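Local coordinates for protein probable eukaryotic D-amino acid tRNA deacylase, LMAJ005534AAA (Leishmania major, PDB 1TC5) that may hydrolyse D-tyrosyl-tRNA(Tyr) into D-tyrosine and free tRNA, as a homodimeric, highly divergent member of the DTD family, at residues 10-16 / 39-45; 69-73 / 187-192. All coordinates share one frame; numbering follows the deposited sequence. Where two conformers were deposited one is given.

Contact 1. Residues 10-16 / 39-45; sequences TIRVMLQ and MVYIAFL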
ATOM      1  N   THR A  10      12.083 -14.551  -5.430  1.00 29.51           N
ATOM      2  CA  THR A  10      11.979 -13.291  -4.708  1.00 26.49           C
ATOM      3  C   THR A  10      10.745 -13.254  -3.782  1.00 22.69           C
ATOM      4  O   THR A  10       9.648 -13.621  -4.167  1.00 20.58           O
ATOM      5  CB  THR A  10      11.941 -12.115  -5.726  1.00 23.83           C
ATOM      6  OG1 THR A  10      13.141 -12.116  -6.521  1.00 23.57           O
ATOM      7  CG2 THR A  10      11.966 -10.767  -5.033  1.00 22.47           C
ATOM      8  N   ILE A  11      10.949 -12.832  -2.549  1.00 19.53           N
ATOM      9  CA  ILE A  11       9.855 -12.467  -1.653  1.00 18.67           C
ATOM     10  C   ILE A  11       9.740 -10.952  -1.746  1.00 17.19           C
ATOM     11  O   ILE A  11      10.660 -10.248  -1.329  1.00 18.82           O
ATOM     12  CB  ILE A  11      10.167 -12.895  -0.193  1.00 18.70           C
ATOM     13  CG1 ILE A  11      10.258 -14.420  -0.077  1.00 19.62           C
ATOM     14  CG2 ILE A  11       9.110 -12.358   0.772  1.00 22.67           C
ATOM     15  CD1 ILE A  11      11.145 -14.876   1.051  1.00 19.09           C
ATOM     16  N   ARG A  12       8.639 -10.459  -2.316  1.00 15.22           N
ATOM     17  CA  ARG A  12       8.365  -9.021  -2.407  1.00 14.40           C
ATOM     18  C   ARG A  12       7.440  -8.606  -1.287  1.00 16.36           C
ATOM     19  O   ARG A  12       6.376  -9.195  -1.114  1.00 13.31           O
ATOM     20  CB  ARG A  12       7.685  -8.701  -3.741  1.00 14.63           C
ATOM     21  CG  ARG A  12       7.226  -7.238  -3.889  1.00 13.77           C
ATOM     22  CD  ARG A  12       7.036  -6.822  -5.322  1.00 12.57           C
ATOM     23  NE  ARG A  12       8.319  -6.867  -6.022  1.00 16.50           N
ATOM     24  CZ  ARG A  12       8.460  -6.916  -7.345  1.00 16.70           C
ATOM     25  NH1 ARG A  12       7.419  -6.885  -8.143  1.00 20.93           N
ATOM     26  NH2 ARG A  12       9.662  -6.978  -7.868  1.00 21.36           N
ATOM     27  N   VAL A  13       7.847  -7.607  -0.513  1.00 17.62           N
ATOM     28  CA  VAL A  13       6.943  -7.041   0.490  1.00 18.77           C
ATOM     29  C   VAL A  13       6.771  -5.531   0.351  1.00 16.72           C
ATOM     30  O   VAL A  13       7.713  -4.821   0.077  1.00 17.28           O
ATOM     31  CB  VAL A  13       7.364  -7.377   1.959  1.00 16.98           C
ATOM     32  CG1 VAL A  13       7.242  -8.869   2.228  1.00 15.62           C
ATOM     33  CG2 VAL A  13       8.751  -6.875   2.285  1.00 17.92           C
ATOM     34  N   MET A  14       5.549  -5.065   0.572  0.50 16.62           N
ATOM     35  CA  MET A  14       5.259  -3.650   0.738  0.50 16.68           C
ATOM     36  C   MET A  14       4.889  -3.444   2.215  0.50 16.69           C
ATOM     37  O   MET A  14       4.007  -4.122   2.737  0.50 18.57           O
ATOM     38  CB  MET A  14       4.112  -3.209  -0.185  0.50 16.68           C
ATOM     39  CG  MET A  14       3.757  -1.729  -0.087  0.50 15.86           C
ATOM     40  SD  MET A  14       2.398  -1.176  -1.174  0.50 16.73           S
ATOM     41  CE  MET A  14       1.163  -0.725   0.036  0.50 15.05           C
ATOM     42  N   LEU A  15       5.571  -2.508   2.869  1.00 16.64           N
ATOM     43  CA  LEU A  15       5.471  -2.310   4.310  1.00 16.49           C
ATOM     44  C   LEU A  15       5.002  -0.905   4.566  1.00 16.92           C
ATOM     45  O   LEU A  15       5.605   0.042   4.055  1.00 14.98           O
ATOM     46  CB  LEU A  15       6.838  -2.508   4.986  1.00 17.44           C
ATOM     47  CG  LEU A  15       7.649  -3.738   4.574  1.00 18.30           C
ATOM     48  CD1 LEU A  15       9.104  -3.630   5.090  1.00 17.69           C
ATOM     49  CD2 LEU A  15       6.991  -5.009   5.054  1.00 19.10           C
ATOM     50  N   GLN A  16       3.937  -0.772   5.365  1.00 17.00           N
ATOM     51  CA  GLN A  16       3.348   0.531   5.699  1.00 16.26           C
ATOM     52  C   GLN A  16       3.219   0.678   7.210  1.00 16.81           C
ATOM     53  O   GLN A  16       2.931  -0.307   7.927  1.00 15.67           O
ATOM     54  CB  GLN A  16       1.941   0.685   5.108  1.00 19.83           C
ATOM     55  CG  GLN A  16       1.837   0.689   3.601  1.00 13.75           C
ATOM     56  CD  GLN A  16       0.406   0.863   3.109  1.00 18.13           C
ATOM     57  OE1 GLN A  16      -0.133   1.972   3.155  1.00 18.74           O
ATOM     58  NE2 GLN A  16      -0.199  -0.220   2.609  1.00 17.16           N
ATOM     59  N   MET A  39       1.798  -2.937   8.623  1.00 15.51           N
ATOM     60  CA  MET A  39       1.015  -3.723   7.674  1.00 14.43           C
ATOM     61  C   MET A  39       1.911  -4.173   6.522  1.00 15.92           C
ATOM     62  O   MET A  39       2.540  -3.346   5.836  1.00 16.43           O
ATOM     63  CB  MET A  39      -0.172  -2.939   7.134  1.00 14.16           C
ATOM     64  CG  MET A  39      -1.072  -3.776   6.208  1.00 15.96           C
ATOM     65  SD  MET A  39      -2.649  -3.068   5.804  1.00 17.15           S
ATOM     66  CE  MET A  39      -2.068  -1.749   4.698  1.00 19.77           C
ATOM     67  N   VAL A  40       1.931  -5.488   6.312  1.00 16.12           N
ATOM     68  CA  VAL A  40       2.810  -6.147   5.358  1.00 15.99           C
ATOM     69  C   VAL A  40       1.941  -6.722   4.256  1.00 15.59           C
ATOM     70  O   VAL A  40       1.061  -7.528   4.551  1.00 18.49           O
ATOM     71  CB  VAL A  40       3.555  -7.322   6.053  1.00 18.18           C
ATOM     72  CG1 VAL A  40       4.451  -8.084   5.091  1.00 17.49           C
ATOM     73  CG2 VAL A  40       4.359  -6.831   7.259  1.00 20.27           C
ATOM     74  N   TYR A  41       2.169  -6.300   3.016  1.00 14.97           N
ATOM     75  CA  TYR A  41       1.669  -6.981   1.825  1.00 12.78           C
ATOM     76  C   TYR A  41       2.770  -7.895   1.258  1.00 13.63           C
ATOM     77  O   TYR A  41       3.890  -7.464   1.075  1.00 14.99           O
ATOM     78  CB  TYR A  41       1.286  -5.973   0.744  1.00 12.07           C
ATOM     79  CG  TYR A  41       0.110  -5.044   0.978  1.00 13.28           C
ATOM     80  CD1 TYR A  41      -0.697  -5.139   2.087  1.00 12.88           C
ATOM     81  CD2 TYR A  41      -0.195  -4.044   0.038  1.00 14.34           C
ATOM     82  CE1 TYR A  41      -1.780  -4.257   2.279  1.00 15.40           C
ATOM     83  CE2 TYR A  41      -1.259  -3.179   0.212  1.00 12.67           C
ATOM     84  CZ  TYR A  41      -2.062  -3.287   1.337  1.00 18.47           C
ATOM     85  OH  TYR A  41      -3.133  -2.426   1.530  1.00 17.21           O
ATOM     86  N   ILE A  42       2.446  -9.149   0.941  1.00 14.39           N
ATOM     87  CA  ILE A  42       3.465 -10.094   0.539  1.00 13.94           C
ATOM     88  C   ILE A  42       3.105 -10.897  -0.726  1.00 12.76           C
ATOM     89  O   ILE A  42       1.984 -11.366  -0.903  1.00 14.05           O
ATOM     90  CB  ILE A  42       3.796 -11.050   1.747  1.00 13.98           C
ATOM     91  CG1 ILE A  42       4.983 -11.964   1.443  1.00 13.40           C
ATOM     92  CG2 ILE A  42       2.568 -11.845   2.202  1.00 14.79           C
ATOM     93  CD1 ILE A  42       5.610 -12.506   2.737  1.00 13.59           C
ATOM     94  N   ALA A  43       4.107 -11.078  -1.567  1.00 14.23           N
ATOM     95  CA  ALA A  43       4.002 -11.870  -2.784  1.00 14.64           C
ATOM     96  C   ALA A  43       5.263 -12.683  -2.915  1.00 15.17           C
ATOM     97  O   ALA A  43       6.344 -12.224  -2.544  1.00 13.46           O
ATOM     98  CB  ALA A  43       3.886 -10.979  -3.976  1.00 12.75           C
ATOM     99  N   PHE A  44       5.101 -13.881  -3.461  1.00 16.33           N
ATOM    100  CA  PHE A  44       6.165 -14.816  -3.678  1.00 14.87           C
ATOM    101  C   PHE A  44       6.305 -14.997  -5.177  1.00 15.13           C
ATOM    102  O   PHE A  44       5.393 -15.477  -5.839  1.00 15.61           O
ATOM    103  CB  PHE A  44       5.886 -16.163  -2.961  1.00 13.62           C
ATOM    104  CG  PHE A  44       5.703 -16.018  -1.479  1.00 13.10           C
ATOM    105  CD1 PHE A  44       6.793 -15.885  -0.644  1.00 13.51           C
ATOM    106  CD2 PHE A  44       4.445 -16.014  -0.919  1.00 15.63           C
ATOM    107  CE1 PHE A  44       6.636 -15.729   0.717  1.00 17.24           C
ATOM    108  CE2 PHE A  44       4.284 -15.844   0.450  1.00 18.00           C
ATOM    109  CZ  PHE A  44       5.378 -15.696   1.261  1.00 16.45           C
ATOM    110  N   LEU A  45       7.490 -14.638  -5.679  1.00 16.31           N
ATOM    111  CA  LEU A  45       7.761 -14.486  -7.099  1.00 17.89           C
ATOM    112  C   LEU A  45       8.845 -15.446  -7.551  1.00 20.70           C
ATOM    113  O   LEU A  45       9.655 -15.892  -6.735  1.00 19.78           O
ATOM    114  CB  LEU A  45       8.204 -13.056  -7.386  1.00 18.37           C
ATOM    115  CG  LEU A  45       7.254 -12.008  -6.774  1.00 20.80           C
ATOM    116  CD1 LEU A  45       7.680 -10.601  -7.209  1.00 21.83           C
ATOM    117  CD2 LEU A  45       5.780 -12.289  -7.119  1.00 22.99           C
TER

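Contact 2. Residues 69-73 / 187-192; sequences KIFTH and PFTHMF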
ATOM      1  N   LYS A  69      15.796  -1.421  10.848  1.00 15.92           N
ATOM      2  CA  LYS A  69      15.219  -0.209  11.411  1.00 16.99           C
ATOM      3  C   LYS A  69      14.591   0.551  10.268  1.00 15.06           C
ATOM      4  O   LYS A  69      15.287   1.079   9.430  1.00 14.05           O
ATOM      5  CB  LYS A  69      16.286   0.619  12.105  1.00 20.03           C
ATOM      6  CG  LYS A  69      16.961  -0.127  13.283  1.00 21.27           C
ATOM      7  CD  LYS A  69      18.136   0.680  13.872  1.00 26.68           C
ATOM      8  CE  LYS A  69      18.860  -0.075  14.987  1.00 30.27           C
ATOM      9  NZ  LYS A  69      18.472   0.379  16.351  1.00 36.97           N
ATOM     10  N   ILE A  70      13.264   0.560  10.215  1.00 14.07           N
ATOM     11  CA  ILE A  70      12.544   1.146   9.092  1.00 16.05           C
ATOM     12  C   ILE A  70      11.699   2.322   9.533  1.00 14.46           C
ATOM     13  O   ILE A  70      11.872   3.414   9.026  1.00 15.98           O
ATOM     14  CB  ILE A  70      11.640   0.077   8.419  1.00 15.52           C
ATOM     15  CG1 ILE A  70      12.482  -1.118   7.959  1.00 19.91           C
ATOM     16  CG2 ILE A  70      10.888   0.693   7.224  1.00 18.39           C
ATOM     17  CD1 ILE A  70      11.653  -2.397   7.722  1.00 20.30           C
ATOM     18  N   PHE A  71      10.790   2.073  10.484  1.00 15.99           N
ATOM     19  CA  PHE A  71       9.721   3.015  10.837  1.00 14.85           C
ATOM     20  C   PHE A  71       9.993   3.872  12.088  1.00 14.80           C
ATOM     21  O   PHE A  71      10.673   3.449  13.020  1.00 16.55           O
ATOM     22  CB  PHE A  71       8.371   2.291  10.977  1.00 15.16           C
ATOM     23  CG  PHE A  71       7.926   1.614   9.698  1.00 14.71           C
ATOM     24  CD1 PHE A  71       7.477   2.357   8.633  1.00 16.26           C
ATOM     25  CD2 PHE A  71       8.020   0.231   9.551  1.00 11.65           C
ATOM     26  CE1 PHE A  71       7.125   1.737   7.407  1.00 17.44           C
ATOM     27  CE2 PHE A  71       7.650  -0.395   8.369  1.00 16.00           C
ATOM     28  CZ  PHE A  71       7.217   0.362   7.282  1.00 14.90           C
ATOM     29  N   THR A  72       9.402   5.067  12.086  1.00 15.79           N
ATOM     30  CA  THR A  72       9.649   6.125  13.069  1.00 17.52           C
ATOM     31  C   THR A  72       8.444   6.394  13.971  1.00 18.91           C
ATOM     32  O   THR A  72       8.489   7.274  14.832  1.00 18.27           O
ATOM     33  CB  THR A  72      10.009   7.453  12.337  1.00 15.53           C
ATOM     34  OG1 THR A  72       8.982   7.780  11.396  1.00 12.54           O
ATOM     35  CG2 THR A  72      11.294   7.301  11.469  1.00 15.79           C
ATOM     36  N   HIS A  73       7.382   5.609  13.814  1.00 17.54           N
ATOM     37  CA  HIS A  73       6.120   5.882  14.506  1.00 17.74           C
ATOM     38  C   HIS A  73       5.823   4.983  15.718  1.00 16.15           C
ATOM     39  O   HIS A  73       4.811   5.138  16.383  1.00 19.21           O
ATOM     40  CB  HIS A  73       5.028   5.715  13.471  1.00 21.79           C
ATOM     41  CG  HIS A  73       4.636   4.286  13.226  1.00 24.74           C
ATOM     42  ND1 HIS A  73       4.564   3.746  11.972  1.00 32.63           N
ATOM     43  CD2 HIS A  73       4.283   3.293  14.072  1.00 35.07           C
ATOM     44  CE1 HIS A  73       4.142   2.498  12.051  1.00 27.93           C
ATOM     45  NE2 HIS A  73       3.950   2.204  13.311  1.00 27.93           N
ATOM     46  N   PRO A 187       1.986   6.496   6.023  1.00 14.79           N
ATOM     47  CA  PRO A 187       2.397   5.127   5.709  1.00 15.06           C
ATOM     48  C   PRO A 187       3.898   4.922   5.528  1.00 14.41           C
ATOM     49  O   PRO A 187       4.342   3.825   5.848  1.00 14.96           O
ATOM     50  CB  PRO A 187       1.624   4.795   4.408  1.00 16.16           C
ATOM     51  CG  PRO A 187       0.459   5.748   4.395  1.00 17.59           C
ATOM     52  CD  PRO A 187       0.958   6.991   5.087  1.00 18.31           C
ATOM     53  N   PHE A 188       4.652   5.917   5.061  1.00 15.24           N
ATOM     54  CA  PHE A 188       6.112   5.781   4.897  1.00 14.27           C
ATOM     55  C   PHE A 188       6.451   4.454   4.211  1.00 13.35           C
ATOM     56  O   PHE A 188       7.279   3.656   4.665  1.00 13.08           O
ATOM     57  CB  PHE A 188       6.762   5.885   6.269  1.00 15.35           C
ATOM     58  CG  PHE A 188       8.236   6.151   6.272  1.00 12.84           C
ATOM     59  CD1 PHE A 188       8.880   6.825   5.241  1.00 19.04           C
ATOM     60  CD2 PHE A 188       8.987   5.763   7.392  1.00 18.02           C
ATOM     61  CE1 PHE A 188      10.231   7.079   5.312  1.00 17.08           C
ATOM     62  CE2 PHE A 188      10.319   6.017   7.470  1.00 14.72           C
ATOM     63  CZ  PHE A 188      10.951   6.680   6.422  1.00 18.00           C
ATOM     64  N   THR A 189       5.781   4.237   3.089  1.00 13.85           N
ATOM     65  CA  THR A 189       5.740   2.936   2.470  1.00 14.83           C
ATOM     66  C   THR A 189       7.115   2.515   1.974  1.00 14.28           C
ATOM     67  O   THR A 189       7.784   3.275   1.322  1.00 12.37           O
ATOM     68  CB  THR A 189       4.689   2.949   1.306  1.00 15.93           C
ATOM     69  OG1 THR A 189       3.421   3.386   1.833  1.00 14.49           O
ATOM     70  CG2 THR A 189       4.445   1.542   0.780  1.00 13.60           C
ATOM     71  N   HIS A 190       7.526   1.304   2.343  1.00 14.56           N
ATOM     72  CA  HIS A 190       8.723   0.705   1.782  1.00 14.37           C
ATOM     73  C   HIS A 190       8.331  -0.494   0.911  1.00 14.68           C
ATOM     74  O   HIS A 190       7.272  -1.118   1.106  1.00 13.14           O
ATOM     75  CB  HIS A 190       9.689   0.306   2.885  1.00 15.94           C
ATOM     76  CG  HIS A 190      10.330   1.471   3.598  1.00 14.94           C
ATOM     77  ND1 HIS A 190       9.651   2.257   4.514  1.00 18.64           N
ATOM     78  CD2 HIS A 190      11.586   1.971   3.533  1.00 14.91           C
ATOM     79  CE1 HIS A 190      10.471   3.178   4.990  1.00 17.83           C
ATOM     80  NE2 HIS A 190      11.651   3.027   4.410  1.00 17.54           N
ATOM     81  N   MET A 191       9.187  -0.770  -0.062  1.00 18.56           N
ATOM     82  CA  MET A 191       9.072  -1.897  -0.971  1.00 20.44           C
ATOM     83  C   MET A 191      10.417  -2.603  -1.020  1.00 19.26           C
ATOM     84  O   MET A 191      11.392  -2.025  -1.502  1.00 21.25           O
ATOM     85  CB  MET A 191       8.693  -1.391  -2.358  1.00 22.20           C
ATOM     86  CG  MET A 191       8.128  -2.470  -3.316  1.00 31.12           C
ATOM     87  SD  MET A 191       9.286  -3.733  -3.889  1.00 31.44           S
ATOM     88  CE  MET A 191      10.192  -2.822  -5.173  1.00 34.19           C
ATOM     89  N   PHE A 192      10.490  -3.826  -0.474  1.00 17.08           N
ATOM     90  CA  PHE A 192      11.715  -4.621  -0.516  1.00 17.47           C
ATOM     91  C   PHE A 192      11.530  -5.887  -1.309  1.00 18.38           C
ATOM     92  O   PHE A 192      10.550  -6.613  -1.106  1.00 17.77           O
ATOM     93  CB  PHE A 192      12.143  -5.037   0.879  1.00 17.49           C
ATOM     94  CG  PHE A 192      12.433  -3.896   1.813  1.00 18.80           C
ATOM     95  CD1 PHE A 192      12.932  -2.674   1.358  1.00 20.31           C
ATOM     96  CD2 PHE A 192      12.238  -4.065   3.177  1.00 19.55           C
ATOM     97  CE1 PHE A 192      13.210  -1.634   2.267  1.00 18.77           C
ATOM     98  CE2 PHE A 192      12.536  -3.036   4.077  1.00 20.81           C
ATOM     99  CZ  PHE A 192      13.007  -1.823   3.616  1.00 17.02           C
TER

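Contact 1. Residues 10-16 / 39-45
Ile-11 pairs with Phe-44, part of an unbroken antiparallel ladder of seven pairs. Eight N-H...O bonds span it, such as Arg-12 N to Ala-43 O at 2.9 Å, and the N-to-C directions of the two short segments make 164°, close to antiparallel. On the face carrying Ile-11, Val-13 and Leu-15, branches lie alongside one another. Ile-11 CG1 meets the edge of the Phe-44 ring at CD1, 3.8 Å away. Val-13 CG1 reaches Ile-42 CG1 at 3.9 Å, and Leu-15 CD2 approaches Val-40 CG2 at 3.9 Å. On the other face the Leu-45 methyl CD1 sits over the centre of the Arg-12 guanidinium, 3.7 Å above its plane. Arg-12 CG, anti to the backbone N (chi1 174°), and a bend at chi3 bring the group there. The Gln-16 amide crosses the Tyr-41 ring with planes 84° apart, NE2 to CZ 3.8 Å; NE2 also lies 3.2 Å from Met-39 CE, a close packing contact, not a bond.

Further out, Leu-65 packs on Leu-15 and Val-40, and Tyr-126 on Ile-42 and Phe-44. Asp-193 forms a salt bridge with Arg-12 NE, and Leu-102 O accepts from NH1. Tyr-41 OH bonds Gln-16 OE1 of the second subunit, and the reverse pair repeats it. One face is thus an apolar core under helices; the other, partly covered by strand 180-184, has Gln-16 and Tyr-41 satisfied across the interface and Arg-12 within its chain.

Contact 2. Residues 69-73 / 187-192
The His-190 ring carries the Ile-70 methyl CG2 over one face, a CH-pi contact with CG2 3.5 Å from the ring centroid and 18° off the normal. Phe-188 CD2 lies at the imidazole edge, in its plane. The same Ile-70 methyl also sits above the centre of one face of the Phe-71 ring, and His-190 CE1 lies over a face of Phe-188. His-190 and Phe-71 form an offset edge-to-face pair, the histidine edge toward the phenylalanine face, with planes at 88°. This aromatic cluster joins the loop after helix 55-67 to the turn entering strand 190-193 of the DTD-family fold.

Ile-70 makes its contacts with two branches. CG2 is anti to the backbone N, which turns it onto His-190, while CD1 ends at the edge of Phe-192, 3.8 Å from CE2. Phe-71 and Phe-188 extend from their own backbones in opposing senses and overlap flank to flank, CD1 to CD2 3.9 Å, and Ile-70 O lies obliquely near Phe-188 CE2 at 3.4 Å. Phe-71 CA and Phe-188 CA are 7.5 Å from each other, so the backbones do not pair as strands; side chains carry the contact, with two carbonyl oxygens packed on rings.

Backbone bonds to Gln-84 brace Ile-70 and Phe-71. Thr-189 OG1 bonds Gln-99 OE1 and Thr-189 O bonds Ser-101 OG, both of the second subunit. Pro-187, Phe-188 and Thr-189 correspond to the Pro-Val-Thr part of the Gly-Pro-Val-Thr motif of other DTDs, consistent with a position near the probable active site at the dimer interface.

Phe-188 O has two neighbours: it lies near the plane of the Phe-71 ring, 3.4 Å from CE1, and accepts a weak, bent bond from His-190 ND1 at 2.8 Å.

The centres of the two contacts lie about 13 Å apart, yet both reach one mixed sheet in which strand 10-18 has strand 37-45 on one side and strand 190-193, outermost within this chain, on the other. Both segments of contact 1 precede both segments of contact 2 in sequence. They meet directly: Leu-15 N lies 2.8 Å from His-190 O and Val-13 N 2.9 Å from Phe-192 O, both probable hydrogen bonds. Met-14 also packs on Thr-189. Contact 1 pairs the third and fourth of the five strands, and contact 2 ties the fifth to the loop that follows helix 55-67. Since both also touch the second subunit, the sheet links the core to the homodimer interface.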